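Local coordinates for tail spike protein gp49 (Pseudomonas phage LKA1, PDB 4RU4) that probably acts as a tailspike lyase that cleaves the O-specific polysaccharide of Pseudomonas, degrading the host cell envelope as the phage enters, at residues 248-253 with 275-280; 306-311 with 332-337; 113-118 with 224-229. One frame throughout, in Å; residues are numbered along the deposited sequence.

Contact 1. Residues 248-253 with 275-280; sequences FARCYD and FGNCHD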
ATOM      1  N   PHE B 248      14.955  17.945  -9.980  1.00  6.08           N
ATOM      2  CA  PHE B 248      16.072  17.431  -9.213  1.00  6.07           C
ATOM      3  C   PHE B 248      17.025  16.730 -10.192  1.00  7.20           C
ATOM      4  O   PHE B 248      16.610  15.817 -10.918  1.00  9.69           O
ATOM      5  CB  PHE B 248      15.611  16.409  -8.162  1.00  5.91           C
ATOM      6  CG  PHE B 248      14.778  17.001  -7.041  1.00  5.85           C
ATOM      7  CD1 PHE B 248      15.355  17.790  -6.072  1.00  7.75           C
ATOM      8  CD2 PHE B 248      13.430  16.707  -6.944  1.00  5.68           C
ATOM      9  CE1 PHE B 248      14.597  18.334  -5.023  1.00  6.64           C
ATOM     10  CE2 PHE B 248      12.644  17.227  -5.891  1.00  8.44           C
ATOM     11  CZ  PHE B 248      13.236  18.030  -4.924  1.00  6.58           C
ATOM     12  N   ALA B 249      18.292  17.149 -10.207  1.00  7.32           N
ATOM     13  CA  ALA B 249      19.271  16.574 -11.140  1.00  9.72           C
ATOM     14  C   ALA B 249      20.429  16.013 -10.322  1.00  7.20           C
ATOM     15  O   ALA B 249      21.033  16.744  -9.535  1.00  7.70           O
ATOM     16  CB  ALA B 249      19.777  17.634 -12.122  1.00  9.12           C
ATOM     17  N   ARG B 250      20.747  14.738 -10.520  1.00  6.45           N
ATOM     18  CA  ARG B 250      21.883  14.137  -9.828  1.00  7.42           C
ATOM     19  C   ARG B 250      21.828  14.335  -8.314  1.00  8.30           C
ATOM     20  O   ARG B 250      22.845  14.656  -7.695  1.00  6.63           O
ATOM     21  CB  ARG B 250      23.214  14.702 -10.374  1.00  6.72           C
ATOM     22  CG  ARG B 250      23.712  13.987 -11.627  1.00  6.94           C
ATOM     23  CD  ARG B 250      24.862  14.755 -12.271  1.00  7.01           C
ATOM     24  NE  ARG B 250      24.387  16.010 -12.848  1.00  9.12           N
ATOM     25  CZ  ARG B 250      23.777  16.091 -14.023  1.00 12.30           C
ATOM     26  NH1 ARG B 250      23.572  14.983 -14.735  1.00 13.53           N
ATOM     27  NH2 ARG B 250      23.348  17.258 -14.480  1.00 13.22           N
ATOM     28  N   CYS B 251      20.645  14.155  -7.723  1.00  6.18           N
ATOM     29  CA  CYS B 251      20.509  14.265  -6.283  1.00  6.06           C
ATOM     30  C   CYS B 251      20.367  12.888  -5.672  1.00  7.30           C
ATOM     31  O   CYS B 251      19.769  11.994  -6.265  1.00  8.35           O
ATOM     32  CB  CYS B 251      19.277  15.092  -5.885  1.00  7.57           C
ATOM     33  SG  CYS B 251      19.435  16.844  -6.319  1.00  9.31           S
ATOM     34  N   TYR B 252      20.871  12.758  -4.462  1.00  5.90           N
ATOM     35  CA  TYR B 252      20.747  11.530  -3.675  1.00  7.61           C
ATOM     36  C   TYR B 252      19.730  11.823  -2.595  1.00  9.16           C
ATOM     37  O   TYR B 252      19.905  12.797  -1.849  1.00  6.19           O
ATOM     38  CB  TYR B 252      22.084  11.213  -3.021  1.00  6.38           C
ATOM     39  CG  TYR B 252      22.127   9.870  -2.316  1.00  6.89           C
ATOM     40  CD1 TYR B 252      22.003   8.689  -3.036  1.00  7.48           C
ATOM     41  CD2 TYR B 252      22.292   9.793  -0.931  1.00  7.31           C
ATOM     42  CE1 TYR B 252      22.053   7.447  -2.394  1.00  8.60           C
ATOM     43  CE2 TYR B 252      22.354   8.569  -0.281  1.00  8.58           C
ATOM     44  CZ  TYR B 252      22.236   7.392  -1.022  1.00  8.54           C
ATOM     45  OH  TYR B 252      22.282   6.167  -0.372  1.00  7.87           O
ATOM     46  N   ASP B 253      18.659  11.027  -2.534  1.00  5.54           N
ATOM     47  CA  ASP B 253      17.633  11.170  -1.493  1.00  8.01           C
ATOM     48  C   ASP B 253      16.942  12.549  -1.539  1.00  8.59           C
ATOM     49  O   ASP B 253      16.681  13.167  -0.497  1.00  7.05           O
ATOM     50  CB  ASP B 253      18.228  10.894  -0.093  1.00  7.17           C
ATOM     51  CG  ASP B 253      17.191  11.037   1.036  1.00  8.58           C
ATOM     52  OD1 ASP B 253      16.063  10.559   0.844  1.00  9.18           O
ATOM     53  OD2 ASP B 253      17.500  11.645   2.099  1.00 10.69           O
ATOM     54  N   PHE B 275      12.725  13.894 -11.776  1.00  7.13           N
ATOM     55  CA  PHE B 275      13.931  13.395 -11.112  1.00  5.89           C
ATOM     56  C   PHE B 275      14.860  12.928 -12.216  1.00 10.71           C
ATOM     57  O   PHE B 275      14.599  11.890 -12.829  1.00 11.78           O
ATOM     58  CB  PHE B 275      13.605  12.224 -10.164  1.00  5.74           C
ATOM     59  CG  PHE B 275      12.784  12.618  -8.939  1.00  8.20           C
ATOM     60  CD1 PHE B 275      11.405  12.717  -9.013  1.00 11.26           C
ATOM     61  CD2 PHE B 275      13.389  12.861  -7.718  1.00  5.57           C
ATOM     62  CE1 PHE B 275      10.645  13.074  -7.892  1.00  5.97           C
ATOM     63  CE2 PHE B 275      12.635  13.210  -6.590  1.00  5.59           C
ATOM     64  CZ  PHE B 275      11.249  13.324  -6.703  1.00  5.89           C
ATOM     65  N   GLY B 276      15.908  13.707 -12.502  1.00  7.82           N
ATOM     66  CA  GLY B 276      16.857  13.358 -13.546  1.00  7.75           C
ATOM     67  C   GLY B 276      18.104  12.786 -12.901  1.00  6.34           C
ATOM     68  O   GLY B 276      18.720  13.436 -12.039  1.00  8.96           O
ATOM     69  N   ASN B 277      18.461  11.564 -13.276  1.00  6.36           N
ATOM     70  CA  ASN B 277      19.699  10.960 -12.765  1.00  9.82           C
ATOM     71  C   ASN B 277      19.775  10.977 -11.229  1.00 11.28           C
ATOM     72  O   ASN B 277      20.799  11.335 -10.655  1.00  6.59           O
ATOM     73  CB  ASN B 277      20.904  11.684 -13.397  1.00  6.60           C
ATOM     74  CG  ASN B 277      20.797  11.770 -14.934  1.00 10.94           C
ATOM     75  OD1 ASN B 277      20.799  12.864 -15.502  1.00  9.13           O
ATOM     76  ND2 ASN B 277      20.723  10.597 -15.615  1.00  6.74           N
ATOM     77  N   CYS B 278      18.679  10.601 -10.565  1.00  6.11           N
ATOM     78  CA  CYS B 278      18.607  10.689  -9.117  1.00  6.80           C
ATOM     79  C   CYS B 278      18.530   9.300  -8.506  1.00 10.95           C
ATOM     80  O   CYS B 278      18.093   8.343  -9.167  1.00  8.19           O
ATOM     81  CB  CYS B 278      17.369  11.471  -8.665  1.00  6.19           C
ATOM     82  SG  CYS B 278      17.414  13.278  -8.925  1.00  8.75           S
ATOM     83  N   HIS B 279      18.890   9.200  -7.230  1.00  8.00           N
ATOM     84  CA  HIS B 279      18.939   7.902  -6.554  1.00  6.65           C
ATOM     85  C   HIS B 279      18.392   8.123  -5.141  1.00  8.38           C
ATOM     86  O   HIS B 279      18.770   9.097  -4.497  1.00  7.90           O
ATOM     87  CB  HIS B 279      20.403   7.409  -6.565  1.00  7.30           C
ATOM     88  CG  HIS B 279      20.596   5.973  -6.135  1.00  5.83           C
ATOM     89  ND1 HIS B 279      21.393   5.087  -6.837  1.00  6.22           N
ATOM     90  CD2 HIS B 279      20.145   5.291  -5.054  1.00  8.83           C
ATOM     91  CE1 HIS B 279      21.398   3.916  -6.221  1.00  5.88           C
ATOM     92  NE2 HIS B 279      20.654   4.013  -5.132  1.00  6.59           N
ATOM     93  N   ASP B 280      17.479   7.258  -4.687  1.00  5.88           N
ATOM     94  CA  ASP B 280      16.780   7.413  -3.407  1.00  5.40           C
ATOM     95  C   ASP B 280      15.789   8.588  -3.428  1.00  6.18           C
ATOM     96  O   ASP B 280      15.742   9.355  -4.387  1.00  8.44           O
ATOM     97  CB  ASP B 280      17.742   7.534  -2.198  1.00  5.91           C
ATOM     98  CG  ASP B 280      17.994   6.202  -1.498  1.00  9.50           C
ATOM     99  OD1 ASP B 280      18.247   5.202  -2.198  1.00  9.56           O
ATOM    100  OD2 ASP B 280      17.953   6.157  -0.234  1.00  8.00           O
TER
HETATM  101  O   HOH W   1      17.036  11.749  -5.348  1.00  8.36           O
HETATM  102  O   HOH W   2      15.528   7.310   0.355  1.00 12.07           O

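Contact 2. Residues 306-311 with 332-337; sequences VPVRNV and HGNAED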
ATOM      1  N   VAL B 306      23.598   9.153 -14.424  1.00  8.70           N
ATOM      2  CA  VAL B 306      23.408   7.729 -14.149  1.00  6.78           C
ATOM      3  C   VAL B 306      21.934   7.366 -14.067  1.00  6.98           C
ATOM      4  O   VAL B 306      21.092   8.266 -14.096  1.00  8.05           O
ATOM      5  CB  VAL B 306      24.137   7.341 -12.850  1.00  9.19           C
ATOM      6  CG1 VAL B 306      25.639   7.578 -13.044  1.00  6.92           C
ATOM      7  CG2 VAL B 306      23.584   8.133 -11.637  1.00  6.59           C
ATOM      8  N   PRO B 307      21.619   6.053 -14.016  1.00  6.54           N
ATOM      9  CA  PRO B 307      20.212   5.658 -13.989  1.00  7.69           C
ATOM     10  C   PRO B 307      19.472   6.131 -12.733  1.00  7.87           C
ATOM     11  O   PRO B 307      20.057   6.371 -11.684  1.00  7.36           O
ATOM     12  CB  PRO B 307      20.283   4.123 -13.996  1.00  7.70           C
ATOM     13  CG  PRO B 307      21.578   3.835 -14.778  1.00  7.98           C
ATOM     14  CD  PRO B 307      22.503   4.869 -14.195  1.00  6.62           C
ATOM     15  N   VAL B 308      18.164   6.245 -12.866  1.00  6.56           N
ATOM     16  CA  VAL B 308      17.336   6.730 -11.798  1.00  5.98           C
ATOM     17  C   VAL B 308      16.926   5.502 -10.990  1.00  6.71           C
ATOM     18  O   VAL B 308      16.282   4.601 -11.545  1.00  8.68           O
ATOM     19  CB  VAL B 308      16.080   7.389 -12.396  1.00  8.16           C
ATOM     20  CG1 VAL B 308      15.082   7.735 -11.283  1.00  6.12           C
ATOM     21  CG2 VAL B 308      16.474   8.606 -13.222  1.00  6.08           C
ATOM     22  N   ARG B 309      17.271   5.455  -9.699  1.00  5.79           N
ATOM     23  CA  ARG B 309      17.017   4.236  -8.911  1.00  8.35           C
ATOM     24  C   ARG B 309      16.457   4.483  -7.523  1.00  8.63           C
ATOM     25  O   ARG B 309      16.857   5.428  -6.866  1.00  5.56           O
ATOM     26  CB  ARG B 309      18.310   3.423  -8.762  1.00  5.77           C
ATOM     27  CG  ARG B 309      18.820   2.823 -10.083  1.00  5.90           C
ATOM     28  CD  ARG B 309      19.824   1.735  -9.766  1.00  7.36           C
ATOM     29  NE  ARG B 309      20.360   1.026 -10.936  1.00  8.55           N
ATOM     30  CZ  ARG B 309      21.434   1.402 -11.624  1.00  6.71           C
ATOM     31  NH1 ARG B 309      22.112   2.512 -11.307  1.00  6.30           N
ATOM     32  NH2 ARG B 309      21.853   0.651 -12.631  1.00  7.25           N
ATOM     33  N   ASN B 310      15.583   3.582  -7.070  1.00  5.61           N
ATOM     34  CA  ASN B 310      14.952   3.670  -5.738  1.00  5.32           C
ATOM     35  C   ASN B 310      14.310   5.023  -5.527  1.00  8.07           C
ATOM     36  O   ASN B 310      14.357   5.586  -4.437  1.00  6.70           O
ATOM     37  CB  ASN B 310      15.913   3.331  -4.573  1.00  5.32           C
ATOM     38  CG  ASN B 310      15.168   3.120  -3.233  1.00  6.78           C
ATOM     39  OD1 ASN B 310      14.067   2.565  -3.201  1.00  6.15           O
ATOM     40  ND2 ASN B 310      15.743   3.630  -2.141  1.00  6.43           N
ATOM     41  N   VAL B 311      13.683   5.542  -6.579  1.00  8.32           N
ATOM     42  CA  VAL B 311      12.896   6.767  -6.443  1.00  6.05           C
ATOM     43  C   VAL B 311      11.428   6.355  -6.386  1.00  6.42           C
ATOM     44  O   VAL B 311      10.939   5.598  -7.234  1.00  7.84           O
ATOM     45  CB  VAL B 311      13.192   7.810  -7.563  1.00  7.51           C
ATOM     46  CG1 VAL B 311      12.386   9.090  -7.324  1.00  6.06           C
ATOM     47  CG2 VAL B 311      14.715   8.120  -7.637  1.00  5.51           C
ATOM     48  N   HIS B 332      11.336   7.371 -17.588  1.00  7.61           N
ATOM     49  CA  HIS B 332      12.073   7.098 -18.839  1.00  7.40           C
ATOM     50  C   HIS B 332      12.865   5.776 -18.775  1.00  8.36           C
ATOM     51  O   HIS B 332      12.984   5.143 -17.711  1.00  7.02           O
ATOM     52  CB  HIS B 332      13.021   8.263 -19.185  1.00  6.50           C
ATOM     53  CG  HIS B 332      12.340   9.408 -19.857  1.00 10.07           C
ATOM     54  ND1 HIS B 332      11.177   9.967 -19.365  1.00  9.69           N
ATOM     55  CD2 HIS B 332      12.654  10.104 -20.975  1.00 12.79           C
ATOM     56  CE1 HIS B 332      10.798  10.953 -20.163  1.00 13.26           C
ATOM     57  NE2 HIS B 332      11.683  11.066 -21.137  1.00 14.97           N
ATOM     58  N   GLY B 333      13.387   5.335 -19.919  1.00  7.21           N
ATOM     59  CA  GLY B 333      14.066   4.045 -19.970  1.00  6.32           C
ATOM     60  C   GLY B 333      15.360   3.896 -19.197  1.00  8.26           C
ATOM     61  O   GLY B 333      15.976   2.820 -19.225  1.00  7.64           O
ATOM     62  N   ASN B 334      15.823   4.959 -18.535  1.00  7.06           N
ATOM     63  CA  ASN B 334      16.962   4.765 -17.642  1.00  6.39           C
ATOM     64  C   ASN B 334      16.575   4.616 -16.168  1.00  6.52           C
ATOM     65  O   ASN B 334      17.362   4.954 -15.284  1.00 11.87           O
ATOM     66  CB  ASN B 334      18.008   5.885 -17.815  1.00  6.53           C
ATOM     67  CG  ASN B 334      17.515   7.228 -17.277  1.00  7.18           C
ATOM     68  OD1 ASN B 334      16.324   7.510 -17.300  1.00  6.38           O
ATOM     69  ND2 ASN B 334      18.441   8.055 -16.787  1.00  7.35           N
ATOM     70  N   ALA B 335      15.357   4.133 -15.900  1.00  6.71           N
ATOM     71  CA  ALA B 335      14.884   3.934 -14.538  1.00  5.93           C
ATOM     72  C   ALA B 335      15.093   2.474 -14.169  1.00  9.14           C
ATOM     73  O   ALA B 335      14.889   1.603 -15.001  1.00  8.54           O
ATOM     74  CB  ALA B 335      13.381   4.298 -14.414  1.00  6.15           C
ATOM     75  N   GLU B 336      15.507   2.202 -12.934  1.00  7.52           N
ATOM     76  CA  GLU B 336      15.523   0.823 -12.422  1.00  7.79           C
ATOM     77  C   GLU B 336      15.051   0.792 -10.983  1.00  8.82           C
ATOM     78  O   GLU B 336      15.541   1.585 -10.177  1.00  6.14           O
ATOM     79  CB  GLU B 336      16.918   0.205 -12.514  1.00  8.31           C
ATOM     80  CG  GLU B 336      17.064  -1.087 -11.716  1.00 10.91           C
ATOM     81  CD  GLU B 336      18.372  -1.834 -11.969  1.00  9.21           C
ATOM     82  OE1 GLU B 336      19.366  -1.224 -12.398  1.00 11.57           O
ATOM     83  OE2 GLU B 336      18.401  -3.055 -11.727  1.00 12.61           O
ATOM     84  N   ASP B 337      14.115  -0.106 -10.647  1.00  5.52           N
ATOM     85  CA  ASP B 337      13.750  -0.289  -9.245  1.00  6.38           C
ATOM     86  C   ASP B 337      13.095   0.994  -8.745  1.00  5.72           C
ATOM     87  O   ASP B 337      13.498   1.573  -7.743  1.00  6.58           O
ATOM     88  CB  ASP B 337      14.979  -0.643  -8.374  1.00  7.39           C
ATOM     89  CG  ASP B 337      14.597  -1.069  -6.956  1.00  9.77           C
ATOM     90  OD1 ASP B 337      13.441  -1.499  -6.741  1.00  9.05           O
ATOM     91  OD2 ASP B 337      15.456  -0.978  -6.050  1.00 11.91           O
TER

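Contact 3. Residues 113-118 with 224-229; sequences SCVGSL and LVEAVV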
ATOM      1  N   SER B 113      17.494  28.192  -7.429  1.00  7.86           N
ATOM      2  CA  SER B 113      18.377  27.076  -7.757  1.00  9.80           C
ATOM      3  C   SER B 113      19.524  26.915  -6.779  1.00  7.30           C
ATOM      4  O   SER B 113      20.055  27.901  -6.237  1.00  6.79           O
ATOM      5  CB  SER B 113      18.918  27.183  -9.194  1.00 10.11           C
ATOM      6  OG  SER B 113      19.750  28.324  -9.342  1.00 14.44           O
ATOM      7  N   CYS B 114      19.911  25.659  -6.561  1.00  6.85           N
ATOM      8  CA  CYS B 114      21.102  25.356  -5.784  1.00  6.64           C
ATOM      9  C   CYS B 114      21.852  24.226  -6.472  1.00  9.77           C
ATOM     10  O   CYS B 114      21.251  23.204  -6.818  1.00 10.14           O
ATOM     11  CB  CYS B 114      20.762  24.947  -4.348  1.00  6.04           C
ATOM     12  SG  CYS B 114      22.279  24.821  -3.344  1.00 10.92           S
ATOM     13  N   VAL B 115      23.152  24.421  -6.698  1.00  8.85           N
ATOM     14  CA  VAL B 115      23.955  23.419  -7.404  1.00  7.45           C
ATOM     15  C   VAL B 115      25.163  23.007  -6.534  1.00  9.74           C
ATOM     16  O   VAL B 115      25.967  23.858  -6.115  1.00  9.39           O
ATOM     17  CB  VAL B 115      24.468  23.964  -8.766  1.00 14.29           C
ATOM     18  CG1 VAL B 115      25.252  22.886  -9.545  1.00  9.59           C
ATOM     19  CG2 VAL B 115      23.319  24.531  -9.603  1.00 14.99           C
ATOM     20  N   GLY B 116      25.279  21.714  -6.239  1.00  7.22           N
ATOM     21  CA  GLY B 116      26.460  21.206  -5.556  1.00  7.90           C
ATOM     22  C   GLY B 116      27.511  20.812  -6.579  1.00 11.52           C
ATOM     23  O   GLY B 116      27.415  21.187  -7.744  1.00 10.96           O
ATOM     24  N   SER B 117      28.508  20.050  -6.143  0.60 13.60           N
ATOM     25  CA  SER B 117      29.629  19.718  -7.008  0.60 13.58           C
ATOM     26  C   SER B 117      29.928  18.233  -7.047  0.60 13.57           C
ATOM     27  O   SER B 117      29.720  17.521  -6.066  0.60 13.73           O
ATOM     28  CB  SER B 117      30.891  20.462  -6.555  0.60 13.74           C
ATOM     29  OG  SER B 117      30.584  21.805  -6.258  0.60 11.58           O
ATOM     30  N   LEU B 118      30.429  17.783  -8.191  1.00 13.81           N
ATOM     31  CA  LEU B 118      30.967  16.436  -8.320  1.00 11.27           C
ATOM     32  C   LEU B 118      32.479  16.604  -8.358  1.00 15.50           C
ATOM     33  O   LEU B 118      33.008  17.249  -9.265  1.00 13.99           O
ATOM     34  CB  LEU B 118      30.491  15.793  -9.626  1.00 11.50           C
ATOM     35  CG  LEU B 118      29.003  15.483  -9.859  1.00 16.17           C
ATOM     36  CD1 LEU B 118      28.849  14.403 -10.942  1.00 14.60           C
ATOM     37  CD2 LEU B 118      28.300  15.060  -8.596  1.00 14.83           C
ATOM     38  N   LEU B 224      15.307  24.334  -9.309  1.00  6.43           N
ATOM     39  CA  LEU B 224      16.322  23.376  -9.757  1.00  8.14           C
ATOM     40  C   LEU B 224      17.262  23.090  -8.592  1.00  8.16           C
ATOM     41  O   LEU B 224      17.811  24.014  -8.023  1.00  9.32           O
ATOM     42  CB  LEU B 224      17.171  23.972 -10.887  1.00  8.53           C
ATOM     43  CG  LEU B 224      18.369  23.097 -11.267  1.00 11.85           C
ATOM     44  CD1 LEU B 224      17.928  21.769 -11.866  1.00 10.49           C
ATOM     45  CD2 LEU B 224      19.299  23.856 -12.236  1.00 15.69           C
ATOM     46  N   VAL B 225      17.462  21.821  -8.254  1.00  7.08           N
ATOM     47  CA  VAL B 225      18.443  21.449  -7.234  1.00  8.64           C
ATOM     48  C   VAL B 225      19.296  20.377  -7.907  1.00 12.10           C
ATOM     49  O   VAL B 225      18.771  19.377  -8.393  1.00 10.57           O
ATOM     50  CB  VAL B 225      17.786  20.889  -5.925  1.00 10.50           C
ATOM     51  CG1 VAL B 225      18.863  20.466  -4.928  1.00  8.96           C
ATOM     52  CG2 VAL B 225      16.815  21.905  -5.301  1.00  7.82           C
ATOM     53  N   GLU B 226      20.598  20.603  -7.977  1.00  6.49           N
ATOM     54  CA  GLU B 226      21.467  19.732  -8.758  1.00  7.76           C
ATOM     55  C   GLU B 226      22.683  19.298  -7.915  1.00  8.61           C
ATOM     56  O   GLU B 226      23.277  20.124  -7.222  1.00  8.93           O
ATOM     57  CB  GLU B 226      21.924  20.454 -10.033  1.00  9.00           C
ATOM     58  CG  GLU B 226      22.948  19.651 -10.869  1.00 11.88           C
ATOM     59  CD  GLU B 226      23.192  20.256 -12.253  1.00 18.09           C
ATOM     60  OE1 GLU B 226      22.546  21.285 -12.584  1.00 17.45           O
ATOM     61  OE2 GLU B 226      24.035  19.695 -13.001  1.00 18.02           O
ATOM     62  N   ALA B 227      23.030  18.013  -7.981  1.00  7.78           N
ATOM     63  CA  ALA B 227      24.206  17.463  -7.285  1.00  9.52           C
ATOM     64  C   ALA B 227      24.209  17.761  -5.791  1.00 10.83           C
ATOM     65  O   ALA B 227      25.209  18.268  -5.245  1.00  8.77           O
ATOM     66  CB  ALA B 227      25.534  17.945  -7.955  1.00  7.45           C
ATOM     67  N   VAL B 228      23.108  17.418  -5.114  1.00  6.31           N
ATOM     68  CA  VAL B 228      23.013  17.658  -3.690  1.00  8.39           C
ATOM     69  C   VAL B 228      22.553  16.379  -2.969  1.00  7.73           C
ATOM     70  O   VAL B 228      21.694  15.641  -3.486  1.00  7.73           O
ATOM     71  CB  VAL B 228      22.033  18.821  -3.393  1.00  6.91           C
ATOM     72  CG1 VAL B 228      21.810  18.995  -1.888  1.00  7.40           C
ATOM     73  CG2 VAL B 228      22.529  20.144  -4.027  1.00  7.53           C
ATOM     74  N   VAL B 229      23.111  16.138  -1.783  1.00  6.01           N
ATOM     75  CA  VAL B 229      22.706  15.037  -0.912  1.00  5.88           C
ATOM     76  C   VAL B 229      21.559  15.463   0.007  1.00  8.18           C
ATOM     77  O   VAL B 229      21.687  16.438   0.752  1.00 10.43           O
ATOM     78  CB  VAL B 229      23.905  14.520  -0.059  1.00  6.75           C
ATOM     79  CG1 VAL B 229      23.441  13.479   1.010  1.00 10.04           C
ATOM     80  CG2 VAL B 229      25.052  13.946  -0.972  1.00  7.08           C
TER

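Contact 1. Residues 248-253 with 275-280
Phe248 and Phe275 stand side by side and point the same way, the kind of ladder that equivalent residues form on successive coils of a parallel beta-helix. Their rings are nearly parallel, 26° apart, yet slid so far that they barely overlap: CD2 of Phe248 meets CE2 of Phe275 at 3.6 Å. In both residues CG lies beside the backbone N, anti to the carbonyl carbon (chi1 -68°), which starts the two rings off alike.

Packing is tight next to this pair. SG of Cys278 lies 3.7 Å from CB of Phe248 and takes a long but fairly straight hydrogen bond, 3.6 Å, from N of Cys251. Gly276 N to Phe248 O (2.7 Å) and Arg250 N to Gly276 O continue the strand pairing up to Arg250 and Asn277, which both adopt left-handed backbone conformations. Beyond this matched bend the backbones pair again, His279 N giving to Cys251 O and Asp253 N to His279 O. CG of Arg250 packs against CB of Asn277, with guanidinium and amide planes 25° apart, but their polar ends look elsewhere: Arg250 to Asp300 and Glu226, Asn277 to Val306 O and Asp300 N.

Side-chain packing is looser at the far end, though still buried. CB of Asp253 lies 4.0 Å from CB of Asp280. A water sits between the carboxylates, 2.7 Å from OD2 of Asp280 and at most weakly bonded, at 3.3 Å, to OD1 of Asp253. Arg232, Lys255 and the Ser230 hydroxyl hold Asp253; Arg319 of the second subunit and Asn310 hold Asp280. The carboxylates thus share a bound water rather than touch, and the surrounding cations probably offset their repulsion; the pair with Arg319 also ties this corner to the second subunit.

Contact 2. Residues 306-311 with 332-337
Arg309 grips Glu336 side-on, NE and NH2 both donating to the single oxygen OE1 in a salt bridge. NE lies 2.9 Å from OE1 of Glu336 and NH2 3.1 Å from it, and the oxygen sits in the guanidinium plane. The Arg309 chain is extended from CG to NE (chi3 178°), which carries the guanidinium out to this oxygen. From the carboxylate's side the two donors differ: NE comes from 47° above its plane, NH2 nearly along the C-O bond. NH1 turns to the carbonyl of Gly168. OD1 of Asn310 bonds Thr344 OG1 of the second subunit.

Backbone bonds hold the two segments in parallel register. Val308 N gives to Asn334 O at 2.9 Å, and Glu336 N to Val308 O. These two short strands continue the coil-on-coil pairing of the beta-helix, and the corner at Asp337 leads into the next face. Approaching that corner the pairing is bent, Asn310 N reaching Asp337 O at 3.0 Å with an N-H...O angle of only 130°.

Van der Waals contact is slight. CB of Pro307 lies over one guanidinium face of Arg309, toward the rim. CG2 of Val308 lies 4.1 Å from ND2 of Asn334, an amide nitrogen bonded to Gly298 O.

Contact 3. Residues 113-118 with 224-229
Cys114 is bonded through both its backbone N and its O to strand 224-226, whose axis runs 6° from parallel to that of strand 113-115. N of Cys114 donates to Leu224 O at 3.0 Å, and O of Cys114 accepts from Glu226 N at 2.9 Å. The third rung is the shortest and straightest, Gly116 N to Glu226 O at 2.7 Å and 169°. These parallel rungs are the coil-to-coil pairing of the beta-helix, here at the strand that leads into the Ig-like region.

The intervening residues turn their backbone N and O to the opposite edges of the two strands. Ser113 and Val115 bond to strand 82-86 and Gly87, while Val225 and Ala227 bond to Ala249 of the next coil, so each strand here has a partner on both edges. CA-H...O contacts supplement the bonds: CA of Gly116 lies 3.2 Å from O of Ala227, a close approach possible because Gly116 has no CB there.

Side chains contribute modestly. CG1 of Val115 lies 4.2 Å from CB of Glu226, the two side chains lying side by side, and CD2 of Leu118 touches CB of Ala227 at 4.0 Å. The Glu226 chain runs extended beyond CG, and its OE2 forms a salt bridge with Arg250 NH2. Cohesion therefore rests mainly on amide-to-carbonyl bonding, with the one charged side chain committed to the following coil; Glu302 is close by, and Arg250 probably helps offset its like charge.

In the fold
From the N terminus, the chain first meets contact 3, whose partners lie more than a hundred residues apart; the intervening chain includes most of the Ig-like region, so this pairing brings the chain back beside the strand that leads into that insertion. Contacts 1 and 2 follow in series, each closing a loop of about 20 residues, and none of the three loops nests in or crosses another. Strands 221-226 and 247-249 are neighbours in one sheet, which joins contact 3 to contact 1. Contacts 1 and 2 touch directly, in part through the backbones of Asp280 and Arg309. Both of these later contacts also touch the second subunit.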